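Local coordinates for secreted protein (Streptomyces lividans TK24, PDB 5LXZ), which probably works as an oxidase with a mononuclear copper-radical site, like galactose oxidase and the other metalloradical enzymes of family AA5, at residues M366-G374 against L401-A410; D426-N434 against D478-N486. The protein carries 1 engineered substitution. All coordinates share one frame; numbering follows the deposited sequence. Where two conformers were deposited one is given.

Interaction 1. Residues M366-G374 against L401-A410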
ATOM      1  N   MET A 366      -4.514   2.623  13.728  1.00  7.17           N
ATOM      2  CA  MET A 366      -3.686   3.820  13.788  1.00  7.72           C
ATOM      3  C   MET A 366      -3.260   4.229  12.400  1.00  7.02           C
ATOM      4  O   MET A 366      -2.777   3.411  11.618  1.00  7.02           O
ATOM      5  CB  MET A 366      -2.490   3.584  14.666  1.00  8.95           C
ATOM      6  CG  MET A 366      -1.576   4.794  14.728  1.00 10.01           C
ATOM      7  SD  MET A 366       0.016   4.476  15.535  1.00 14.22           S
ATOM      8  CE  MET A 366      -0.584   4.745  17.125  1.00 13.13           C
ATOM      9  N   VAL A 367      -3.484   5.505  12.072  1.00  6.69           N
ATOM     10  CA  VAL A 367      -3.042   6.151  10.857  1.00  6.58           C
ATOM     11  C   VAL A 367      -1.858   7.076  11.208  1.00  6.53           C
ATOM     12  O   VAL A 367      -1.933   7.796  12.204  1.00  7.04           O
ATOM     13  CB  VAL A 367      -4.190   6.922  10.207  1.00  7.24           C
ATOM     14  CG1 VAL A 367      -3.690   7.725   9.059  1.00  7.61           C
ATOM     15  CG2 VAL A 367      -5.311   5.994   9.760  1.00  7.83           C
ATOM     16  N   ILE A 368      -0.793   6.941  10.461  1.00  6.31           N
ATOM     17  CA  ILE A 368       0.483   7.519  10.817  1.00  6.52           C
ATOM     18  C   ILE A 368       0.988   8.399   9.686  1.00  6.41           C
ATOM     19  O   ILE A 368       1.176   7.939   8.570  1.00  5.91           O
ATOM     20  CB  ILE A 368       1.543   6.405  11.056  1.00  7.54           C
ATOM     21  CG1 ILE A 368       1.045   5.367  12.026  1.00  8.44           C
ATOM     22  CG2 ILE A 368       2.867   6.990  11.522  1.00  7.60           C
ATOM     23  CD1 ILE A 368       1.807   4.073  12.026  1.00  9.70           C
ATOM     24  N   GLY A 369       1.268   9.658   9.982  1.00  6.30           N
ATOM     25  CA  GLY A 369       1.896  10.550   9.054  1.00  6.17           C
ATOM     26  C   GLY A 369       1.006  10.845   7.846  1.00  6.43           C
ATOM     27  O   GLY A 369      -0.218  10.871   7.984  1.00  6.09           O
ATOM     28  N   GLY A 370       1.637  11.008   6.687  1.00  6.07           N
ATOM     29  CA  GLY A 370       0.954  11.392   5.483  1.00  6.21           C
ATOM     30  C   GLY A 370       1.332  12.759   4.991  1.00  6.36           C
ATOM     31  O   GLY A 370       2.063  13.499   5.639  1.00  7.30           O
ATOM     32  N   GLY A 371       0.882  13.049   3.795  1.00  6.21           N
ATOM     33  CA  GLY A 371       1.096  14.337   3.192  1.00  6.22           C
ATOM     34  C   GLY A 371      -0.079  14.846   2.418  1.00  6.28           C
ATOM     35  O   GLY A 371      -1.082  14.167   2.220  1.00  6.18           O
ATOM     36  N   GLY A 372       0.023  16.104   1.988  1.00  6.79           N
ATOM     37  CA  GLY A 372      -1.058  16.695   1.248  1.00  6.93           C
ATOM     38  C   GLY A 372      -1.230  16.065  -0.113  1.00  6.88           C
ATOM     39  O   GLY A 372      -0.353  15.358  -0.616  1.00  7.00           O
ATOM     40  N   VAL A 373      -2.361  16.328  -0.723  1.00  7.33           N
ATOM     41  CA  VAL A 373      -2.679  15.669  -1.969  1.00  8.43           C
ATOM     42  C   VAL A 373      -1.601  15.965  -3.048  1.00  8.69           C
ATOM     43  O   VAL A 373      -1.051  17.078  -3.141  1.00  9.72           O
ATOM     44  CB  VAL A 373      -4.079  16.039  -2.498  1.00  8.98           C
ATOM     45  CG1 VAL A 373      -5.148  15.486  -1.580  1.00 10.12           C
ATOM     46  CG2 VAL A 373      -4.218  17.542  -2.722  1.00  9.56           C
ATOM     47  N   GLY A 374      -1.331  14.961  -3.875  1.00  8.76           N
ATOM     48  CA  GLY A 374      -0.381  15.104  -4.966  1.00  9.27           C
ATOM     49  C   GLY A 374       0.988  15.467  -4.477  1.00  9.12           C
ATOM     50  O   GLY A 374       1.518  14.788  -3.592  1.00  9.43           O
ATOM     51  N   LEU A 401       5.005  12.265  16.015  1.00 10.52           N
ATOM     52  CA  LEU A 401       6.363  12.223  15.532  1.00 11.19           C
ATOM     53  C   LEU A 401       6.983  13.602  15.732  1.00 10.91           C
ATOM     54  O   LEU A 401       6.273  14.574  16.056  1.00 12.77           O
ATOM     55  CB  LEU A 401       6.367  11.864  14.056  1.00 11.61           C
ATOM     56  CG  LEU A 401       5.684  10.544  13.711  1.00 11.20           C
ATOM     57  CD1 LEU A 401       5.412  10.444  12.222  1.00 11.16           C
ATOM     58  CD2 LEU A 401       6.506   9.366  14.183  1.00 11.63           C
ATOM     59  N   GLU A 402       8.277  13.707  15.526  1.00 11.82           N
ATOM     60  CA  GLU A 402       8.959  15.005  15.628  1.00 13.45           C
ATOM     61  C   GLU A 402       8.680  15.879  14.410  1.00 14.52           C
ATOM     62  O   GLU A 402       8.526  17.083  14.562  1.00 16.04           O
ATOM     63  CB  GLU A 402      10.475  14.852  15.862  1.00 15.00           C
ATOM     64  CG  GLU A 402      11.229  16.185  15.941  1.00 17.25           C
ATOM     65  CD  GLU A 402      12.738  16.095  15.859  1.00 20.02           C
ATOM     66  OE1 GLU A 402      13.291  15.028  15.587  1.00 20.25           O
ATOM     67  OE2 GLU A 402      13.395  17.157  16.092  1.00 22.53           O
ATOM     68  N   LYS A 403       8.615  15.300  13.219  1.00 13.32           N
ATOM     69  CA  LYS A 403       8.529  16.030  11.972  1.00 13.89           C
ATOM     70  C   LYS A 403       7.381  15.459  11.174  1.00 11.65           C
ATOM     71  O   LYS A 403       7.055  14.308  11.339  1.00 10.99           O
ATOM     72  CB  LYS A 403       9.813  15.807  11.165  1.00 16.34           C
ATOM     73  CG  LYS A 403      11.034  16.403  11.850  1.00 20.14           C
ATOM     74  CD  LYS A 403      12.292  15.989  11.138  1.00 22.22           C
ATOM     75  CE  LYS A 403      13.491  16.516  11.907  1.00 24.55           C
ATOM     76  NZ  LYS A 403      14.742  16.294  11.163  1.00 27.73           N
ATOM     77  N   GLY A 404       6.822  16.267  10.303  1.00 10.52           N
ATOM     78  CA  GLY A 404       5.853  15.771   9.355  1.00  9.81           C
ATOM     79  C   GLY A 404       6.517  14.697   8.517  1.00  9.05           C
ATOM     80  O   GLY A 404       7.630  14.848   8.042  1.00  9.06           O
ATOM     81  N   THR A 405       5.791  13.609   8.313  1.00  8.18           N
ATOM     82  CA  THR A 405       6.379  12.392   7.727  1.00  8.23           C
ATOM     83  C   THR A 405       5.455  11.750   6.712  1.00  7.20           C
ATOM     84  O   THR A 405       4.448  11.156   7.140  1.00  7.51           O
ATOM     85  CB  THR A 405       6.662  11.366   8.843  1.00  8.42           C
ATOM     86  OG1 THR A 405       7.486  11.966   9.868  1.00  9.57           O
ATOM     87  CG2 THR A 405       7.402  10.165   8.312  1.00  9.22           C
ATOM     88  N   ARG A 406       5.789  11.844   5.423  1.00  6.59           N
ATOM     89  CA  ARG A 406       5.207  10.986   4.395  1.00  6.12           C
ATOM     90  C   ARG A 406       5.879   9.616   4.411  1.00  6.20           C
ATOM     91  O   ARG A 406       7.064   9.488   4.702  1.00  6.25           O
ATOM     92  CB  ARG A 406       5.421  11.555   2.998  1.00  6.22           C
ATOM     93  CG  ARG A 406       4.663  12.808   2.647  1.00  6.55           C
ATOM     94  CD  ARG A 406       5.045  13.214   1.272  1.00  6.75           C
ATOM     95  NE  ARG A 406       4.251  14.303   0.739  1.00  6.94           N
ATOM     96  CZ  ARG A 406       3.074  14.170   0.114  1.00  7.17           C
ATOM     97  NH1 ARG A 406       2.453  12.983   0.035  1.00  7.13           N
ATOM     98  NH2 ARG A 406       2.485  15.215  -0.425  1.00  6.79           N
ATOM     99  N   TYR A 407       5.141   8.583   3.991  1.00  5.83           N
ATOM    100  CA  TYR A 407       5.716   7.265   3.738  1.00  5.63           C
ATOM    101  C   TYR A 407       6.295   6.521   4.955  1.00  5.52           C
ATOM    102  O   TYR A 407       7.180   5.707   4.767  1.00  5.74           O
ATOM    103  CB  TYR A 407       6.794   7.259   2.637  1.00  5.68           C
ATOM    104  CG  TYR A 407       6.585   8.208   1.504  1.00  5.70           C
ATOM    105  CD1 TYR A 407       5.670   7.950   0.477  1.00  6.03           C
ATOM    106  CD2 TYR A 407       7.363   9.334   1.405  1.00  5.97           C
ATOM    107  CE1 TYR A 407       5.504   8.833  -0.580  1.00  6.12           C
ATOM    108  CE2 TYR A 407       7.175  10.207   0.347  1.00  5.84           C
ATOM    109  CZ  TYR A 407       6.284   9.924  -0.662  1.00  5.96           C
ATOM    110  OH  TYR A 407       6.146  10.827  -1.725  1.00  6.71           O
ATOM    111  N   PRO A 408       5.851   6.784   6.189  1.00  5.70           N
ATOM    112  CA  PRO A 408       6.490   6.027   7.278  1.00  6.13           C
ATOM    113  C   PRO A 408       6.240   4.551   7.114  1.00  6.23           C
ATOM    114  O   PRO A 408       5.115   4.122   6.728  1.00  6.06           O
ATOM    115  CB  PRO A 408       5.770   6.531   8.540  1.00  6.11           C
ATOM    116  CG  PRO A 408       4.426   6.941   8.017  1.00  5.99           C
ATOM    117  CD  PRO A 408       4.666   7.515   6.640  1.00  5.87           C
ATOM    118  N   GLN A 409       7.291   3.762   7.355  1.00  6.41           N
ATOM    119  CA  GLN A 409       7.137   2.300   7.458  1.00  6.84           C
ATOM    120  C   GLN A 409       6.565   1.971   8.823  1.00  7.07           C
ATOM    121  O   GLN A 409       6.856   2.658   9.807  1.00  6.71           O
ATOM    122  CB  GLN A 409       8.471   1.610   7.258  1.00  7.27           C
ATOM    123  CG  GLN A 409       9.064   1.744   5.862  1.00  7.67           C
ATOM    124  CD  GLN A 409      10.033   2.914   5.695  1.00  8.35           C
ATOM    125  OE1 GLN A 409      11.128   2.898   6.265  1.00  9.89           O
ATOM    126  NE2 GLN A 409       9.655   3.920   4.929  1.00  8.20           N
ATOM    127  N   ALA A 410       5.728   0.933   8.928  1.00  6.70           N
ATOM    128  CA  ALA A 410       5.092   0.559  10.159  1.00  7.10           C
ATOM    129  C   ALA A 410       4.829  -0.913  10.209  1.00  7.22           C
ATOM    130  O   ALA A 410       4.087  -1.430   9.361  1.00  7.89           O
ATOM    131  CB  ALA A 410       3.848   1.363  10.427  1.00  7.19           C
TER
HETATM  132  O   HOH W   1       0.714  12.630  -2.187  1.00 10.44           O
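R406 lays its guanidinium against a run of glycine backbone: G371 CA sits over the centre of one face, 3.6 Å above the plane. From this position NH2 donates to G372 O at 2.8 Å, with the carbonyl oxygen 25° out of the guanidinium plane. NH1 reaches the same segment through a water, which accepts from it and donates to G374 O at 2.7 Å. The chain is straight from CG to NE, so that an arginine whose CB starts away from 366-374 still brings its end back onto it. A CB on G371 would fall 2.3 Å from R406 CZ, so a side chain there would collide with the guanidinium as it is placed. Beside this, G370 N donates to T405 O at 2.9 Å. Farther along, I368 forks: CG1 lies beside the backbone N (chi1 -52°), which puts CG2 anti to that N and 3.8 Å from P408 CG, and CD1 meets the methyl of A410. In the next shell S376 O takes a further bond from NH2, T351 OG1 pairs with NH1, and R384 holds G369 O. With R406 cut back to an alanine, G372 O would probably lose its donor and a gap would open over G371. Strand 364-368 of one propeller blade is thus joined to the start of the next, 409-412, through a glycine run like the doublet of kelch repeats, and the charge of a buried guanidinium is probably shared out among carbonyls, a hydroxyl and a water.

Interaction 2. Residues D426-N434 against D478-N486; sequences DYRGRGDSN and DSLYADKAN. With EDO (1,2-ethanediol), chain L; EDO (1,2-ethanediol), chain J.
The R428 guanidinium carries L480 CD1 over one face, 3.7 Å above the plane and toward the rim, while D478 O and an ethanediol oxygen lie at its edge. The Y481 ring is held between N486 CB, centred on one face, and L480 CG on the opposite face; CB of R430, modelled in two conformers, and a second ethanediol stand at its edge. A bend at chi3 (62°) turns R428 side-on to D478, whose backbone O accepts from NE and NH2, both at 3.0 Å. NE comes in almost end-on to the carbonyl (C=O...NE 170°), NH2 from above its plane. NH2 also forms a salt bridge with D478 OD1 at 3.2 Å, and NH1 has another with D216. In return, R428 O receives L480 N on a lone pair at 3.1 Å. The other end of the contact is clasped by N486 OD1, which takes G431 N at 2.9 Å in its carbonyl plane, and by K484 NZ, which donates to G431 O. D478 OD2 accepts from N47 and is hydrogen-bonded to ND1 of the copper ligand H461, so the contact joins two propeller loops and through D478 reaches the second shell of the copper site, consistent with a metalloradical enzyme of the galactose oxidase type.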
ATOM      1  N   ASP A 426       9.017  15.632   2.919  1.00  8.64           N
ATOM      2  CA  ASP A 426       8.386  16.140   1.722  1.00  9.33           C
ATOM      3  C   ASP A 426       8.225  15.064   0.672  1.00  8.36           C
ATOM      4  O   ASP A 426       8.765  13.952   0.786  1.00  7.81           O
ATOM      5  CB  ASP A 426       9.235  17.322   1.215  1.00 10.12           C
ATOM      6  CG  ASP A 426       8.454  18.328   0.386  1.00 12.11           C
ATOM      7  OD1 ASP A 426       7.250  18.146   0.030  1.00 12.19           O
ATOM      8  OD2 ASP A 426       9.116  19.317  -0.046  1.00 14.41           O
ATOM      9  N   TYR A 427       7.497  15.414  -0.372  1.00  8.15           N
ATOM     10  CA  TYR A 427       7.187  14.548  -1.510  1.00  8.32           C
ATOM     11  C   TYR A 427       8.410  13.883  -2.093  1.00  8.18           C
ATOM     12  O   TYR A 427       9.350  14.557  -2.460  1.00  8.79           O
ATOM     13  CB  TYR A 427       6.442  15.372  -2.565  1.00  8.51           C
ATOM     14  CG  TYR A 427       6.094  14.617  -3.808  1.00  8.53           C
ATOM     15  CD1 TYR A 427       4.958  13.801  -3.872  1.00  8.53           C
ATOM     16  CD2 TYR A 427       6.884  14.727  -4.947  1.00  8.77           C
ATOM     17  CE1 TYR A 427       4.624  13.123  -5.029  1.00  8.85           C
ATOM     18  CE2 TYR A 427       6.587  14.046  -6.111  1.00  9.07           C
ATOM     19  CZ  TYR A 427       5.472  13.206  -6.140  1.00  8.72           C
ATOM     20  OH  TYR A 427       5.161  12.549  -7.277  1.00  9.71           O
ATOM     21  N   ARG A 428       8.418  12.552  -2.143  1.00  7.84           N
ATOM     22  CA  ARG A 428       9.506  11.791  -2.729  1.00  8.08           C
ATOM     23  C   ARG A 428      10.884  12.207  -2.228  1.00  8.00           C
ATOM     24  O   ARG A 428      11.871  12.217  -3.000  1.00  8.10           O
ATOM     25  CB  ARG A 428       9.424  11.774  -4.239  1.00  8.31           C
ATOM     26  CG  ARG A 428       8.186  11.054  -4.761  1.00  8.94           C
ATOM     27  CD  ARG A 428       8.255  10.835  -6.240  1.00  8.88           C
ATOM     28  NE  ARG A 428       9.376   9.987  -6.606  1.00  8.81           N
ATOM     29  CZ  ARG A 428       9.652   9.615  -7.839  1.00 10.46           C
ATOM     30  NH1 ARG A 428       8.928  10.037  -8.876  1.00 10.98           N
ATOM     31  NH2 ARG A 428      10.686   8.835  -8.052  1.00 11.43           N
ATOM     32  N   GLY A 429      10.963  12.525  -0.944  1.00  7.91           N
ATOM     33  CA  GLY A 429      12.246  12.889  -0.366  1.00  8.77           C
ATOM     34  C   GLY A 429      12.859  14.179  -0.888  1.00  9.33           C
ATOM     35  O   GLY A 429      14.049  14.369  -0.684  1.00  9.55           O
ATOM     36  N   ARG A 430      12.100  15.019  -1.565  0.50  9.01           N
ATOM     37  CA  ARG A 430      12.746  16.179  -2.197  0.50  9.59           C
ATOM     38  C   ARG A 430      13.273  17.108  -1.091  0.50 10.20           C
ATOM     39  O   ARG A 430      12.777  17.149   0.046  0.50 10.52           O
ATOM     40  CB  ARG A 430      11.803  16.890  -3.148  0.50  9.36           C
ATOM     41  CG  ARG A 430      10.734  17.681  -2.441  0.50  9.44           C
ATOM     42  CD  ARG A 430       9.732  18.286  -3.403  0.50  9.82           C
ATOM     43  NE  ARG A 430       8.585  18.754  -2.660  0.50 10.24           N
ATOM     44  CZ  ARG A 430       7.353  18.873  -3.138  0.50 10.19           C
ATOM     45  NH1 ARG A 430       7.092  18.602  -4.387  0.50 10.44           N
ATOM     46  NH2 ARG A 430       6.383  19.249  -2.330  0.50 10.28           N
ATOM     47  N   GLY A 431      14.281  17.876  -1.483  1.00 10.90           N
ATOM     48  CA  GLY A 431      15.104  18.641  -0.551  1.00 11.79           C
ATOM     49  C   GLY A 431      15.888  17.764   0.418  1.00 11.66           C
ATOM     50  O   GLY A 431      16.154  18.167   1.553  1.00 12.99           O
ATOM     51  N   ASP A 432      16.254  16.573  -0.040  1.00 12.24           N
ATOM     52  CA  ASP A 432      16.932  15.560   0.788  0.50 12.18           C
ATOM     53  C   ASP A 432      16.271  15.443   2.148  1.00 11.86           C
ATOM     54  O   ASP A 432      16.898  15.544   3.223  1.00 12.22           O
ATOM     55  CB  ASP A 432      18.451  15.845   0.892  0.50 12.75           C
ATOM     56  CG  ASP A 432      19.220  15.347  -0.315  0.50 13.61           C
ATOM     57  OD1 ASP A 432      18.609  14.894  -1.318  0.50 13.84           O
ATOM     58  OD2 ASP A 432      20.477  15.413  -0.270  0.50 15.19           O
ATOM     59  N   SER A 433      14.954  15.173   2.114  1.00 10.49           N
ATOM     60  CA  SER A 433      14.134  15.210   3.305  1.00  9.74           C
ATOM     61  C   SER A 433      13.826  13.858   3.966  1.00  8.62           C
ATOM     62  O   SER A 433      12.957  13.797   4.818  1.00  8.98           O
ATOM     63  CB  SER A 433      12.839  15.964   3.030  1.00  9.51           C
ATOM     64  OG  SER A 433      12.076  15.298   2.033  1.00  9.83           O
ATOM     65  N   ASN A 434      14.570  12.819   3.609  1.00  8.47           N
ATOM     66  CA  ASN A 434      14.437  11.547   4.343  1.00  8.83           C
ATOM     67  C   ASN A 434      14.676  11.757   5.826  1.00  9.60           C
ATOM     68  O   ASN A 434      15.549  12.525   6.231  1.00  9.47           O
ATOM     69  CB  ASN A 434      15.416  10.508   3.836  1.00  8.99           C
ATOM     70  CG  ASN A 434      15.029   9.924   2.518  1.00  9.70           C
ATOM     71  OD1 ASN A 434      13.853   9.899   2.167  1.00 10.28           O
ATOM     72  ND2 ASN A 434      16.006   9.402   1.797  1.00  9.43           N
ATOM     73  N   ASP A 478      12.483   5.698  -3.472  1.00  8.25           N
ATOM     74  CA  ASP A 478      12.535   6.208  -4.823  1.00  8.38           C
ATOM     75  C   ASP A 478      12.471   7.708  -4.828  1.00  8.77           C
ATOM     76  O   ASP A 478      11.484   8.318  -5.232  1.00  8.88           O
ATOM     77  CB  ASP A 478      11.352   5.563  -5.569  1.00  8.67           C
ATOM     78  CG  ASP A 478      11.465   5.580  -7.073  1.00 10.40           C
ATOM     79  OD1 ASP A 478      12.429   6.160  -7.648  1.00 11.27           O
ATOM     80  OD2 ASP A 478      10.604   4.935  -7.720  1.00 10.84           O
ATOM     81  N   SER A 479      13.561   8.328  -4.393  1.00  8.11           N
ATOM     82  CA  SER A 479      13.625   9.776  -4.376  1.00  8.71           C
ATOM     83  C   SER A 479      13.515  10.375  -5.760  1.00  9.33           C
ATOM     84  O   SER A 479      14.066   9.817  -6.727  1.00  9.89           O
ATOM     85  CB  SER A 479      14.950  10.233  -3.805  1.00  8.72           C
ATOM     86  OG  SER A 479      15.129   9.871  -2.451  1.00  8.77           O
ATOM     87  N   LEU A 480      12.843  11.514  -5.839  1.00  9.41           N
ATOM     88  CA  LEU A 480      12.691  12.186  -7.140  1.00 10.57           C
ATOM     89  C   LEU A 480      14.002  12.799  -7.596  1.00 10.97           C
ATOM     90  O   LEU A 480      14.301  12.770  -8.782  1.00 11.91           O
ATOM     91  CB  LEU A 480      11.592  13.234  -7.090  1.00 11.76           C
ATOM     92  CG  LEU A 480      11.279  13.988  -8.396  1.00 13.10           C
ATOM     93  CD1 LEU A 480      10.929  13.050  -9.516  1.00 14.10           C
ATOM     94  CD2 LEU A 480      10.177  14.961  -8.096  1.00 14.03           C
ATOM     95  N   TYR A 481      14.759  13.292  -6.632  1.00 11.13           N
ATOM     96  CA  TYR A 481      16.018  13.964  -6.939  1.00 12.81           C
ATOM     97  C   TYR A 481      17.149  13.321  -6.151  1.00 13.66           C
ATOM     98  O   TYR A 481      16.945  12.754  -5.082  1.00 13.30           O
ATOM     99  CB  TYR A 481      15.915  15.413  -6.567  1.00 13.45           C
ATOM    100  CG  TYR A 481      14.794  16.149  -7.213  1.00 14.17           C
ATOM    101  CD1 TYR A 481      14.845  16.480  -8.564  1.00 15.55           C
ATOM    102  CD2 TYR A 481      13.656  16.488  -6.492  1.00 14.91           C
ATOM    103  CE1 TYR A 481      13.808  17.171  -9.182  1.00 17.13           C
ATOM    104  CE2 TYR A 481      12.600  17.173  -7.091  1.00 16.60           C
ATOM    105  CZ  TYR A 481      12.688  17.513  -8.438  1.00 17.70           C
ATOM    106  OH  TYR A 481      11.665  18.198  -9.061  1.00 19.89           O
ATOM    107  N   ALA A 482      18.372  13.452  -6.678  1.00 14.43           N
ATOM    108  CA  ALA A 482      19.573  12.917  -6.031  1.00 15.66           C
ATOM    109  C   ALA A 482      20.203  13.873  -5.021  1.00 16.45           C
ATOM    110  O   ALA A 482      20.986  13.450  -4.170  1.00 17.33           O
ATOM    111  CB  ALA A 482      20.587  12.523  -7.086  1.00 15.67           C
ATOM    112  N   ASP A 483      19.832  15.152  -5.085  1.00 17.27           N
ATOM    113  CA  ASP A 483      20.477  16.163  -4.296  1.00 17.80           C
ATOM    114  C   ASP A 483      19.482  17.046  -3.603  1.00 17.24           C
ATOM    115  O   ASP A 483      18.331  17.169  -4.036  1.00 17.16           O
ATOM    116  CB  ASP A 483      21.379  17.025  -5.196  1.00 19.21           C
ATOM    117  CG  ASP A 483      20.621  17.717  -6.318  1.00 20.63           C
ATOM    118  OD1 ASP A 483      19.642  17.174  -6.882  1.00 19.15           O
ATOM    119  OD2 ASP A 483      21.016  18.836  -6.704  1.00 23.97           O
ATOM    120  N   LYS A 484      19.954  17.706  -2.558  1.00 17.48           N
ATOM    121  CA  LYS A 484      19.138  18.614  -1.777  1.00 17.32           C
ATOM    122  C   LYS A 484      18.567  19.760  -2.586  1.00 17.81           C
ATOM    123  O   LYS A 484      17.445  20.185  -2.359  1.00 16.81           O
ATOM    124  CB  LYS A 484      19.922  19.156  -0.597  1.00 19.07           C
ATOM    125  CG  LYS A 484      19.109  20.021   0.333  1.00 20.12           C
ATOM    126  CD  LYS A 484      19.869  20.291   1.613  1.00 22.52           C
ATOM    127  CE  LYS A 484      19.066  21.148   2.578  1.00 25.22           C
ATOM    128  NZ  LYS A 484      17.825  20.469   3.047  0.50 24.24           N
ATOM    129  N   ALA A 485      19.350  20.253  -3.543  1.00 17.91           N
ATOM    130  CA  ALA A 485      18.921  21.323  -4.421  1.00 18.38           C
ATOM    131  C   ALA A 485      17.872  20.934  -5.455  1.00 18.52           C
ATOM    132  O   ALA A 485      17.313  21.803  -6.114  1.00 19.30           O
ATOM    133  CB  ALA A 485      20.142  21.939  -5.123  1.00 19.12           C
ATOM    134  N   ASN A 486      17.609  19.632  -5.610  1.00 17.33           N
ATOM    135  CA  ASN A 486      16.565  19.146  -6.544  1.00 17.73           C
ATOM    136  C   ASN A 486      16.890  19.476  -8.013  1.00 18.85           C
ATOM    137  O   ASN A 486      16.010  19.858  -8.790  1.00 18.35           O
ATOM    138  CB  ASN A 486      15.173  19.663  -6.155  1.00 16.92           C
ATOM    139  CG  ASN A 486      14.801  19.331  -4.723  1.00 16.51           C
ATOM    140  OD1 ASN A 486      15.150  18.263  -4.190  1.00 14.55           O
ATOM    141  ND2 ASN A 486      14.111  20.244  -4.079  1.00 16.51           N
TER
HETATM  142  C1  EDO L 711      11.527   9.136 -11.230  1.00 32.37           C
HETATM  143  O1  EDO L 711      10.186   8.702 -11.431  1.00 26.95           O
HETATM  144  C2  EDO L 711      12.475   8.098 -10.664  1.00 29.96           C
HETATM  145  O2  EDO L 711      13.660   8.777 -10.154  1.00 37.44           O
HETATM  146  C1  EDO J 709       7.575  17.674  -7.974  1.00 24.78           C
HETATM  147  O1  EDO J 709       6.513  18.418  -7.344  1.00 25.79           O
HETATM  148  C2  EDO J 709       8.738  18.660  -8.087  1.00 25.78           C
HETATM  149  O2  EDO J 709       9.256  18.850  -6.801  1.00 23.52           O
HETATM  150  O   HOH W   2      14.044  13.760  -3.969  1.00 12.59           O
HETATM  151  O   HOH W   3      15.810  12.129  -0.983  1.00 12.26           O
HETATM  152  O   HOH W   4      16.201  15.690  -2.836  1.00 14.37           O
HETATM  153  O   HOH W   5      17.813  12.810  -2.614  1.00 20.60           O
HETATM  154  O   HOH W   6      22.067  14.098  -1.737  1.00 31.66           O
HETATM  155  O   HOH W   7      15.863   7.686  -0.707  1.00  9.36           O

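Overall arrangement
The two contacts illustrate how one propeller uses buried arginines in an interior and in a surface contact. Interaction 1 is buried and joins neighbouring blades, pairing apolar side chains with a glycine-lined seat for its cation. Interaction 2 lies nearer the surface, where two loops without regular structure meet through side-chain and backbone hydrogen bonds, one salt bridge and several waters. Segments 401-410 and 426-434 flank the first two strands of the same blade, 409-412 and 418-421, and there the contacts touch: Y407 OH probably hydrogen-bonds R428 N, and the R406 side chain packs on the backbone of D426 and Y427. The side chain of R406 is about 12 Å from a bound copper ion, that of D478 about 6 Å.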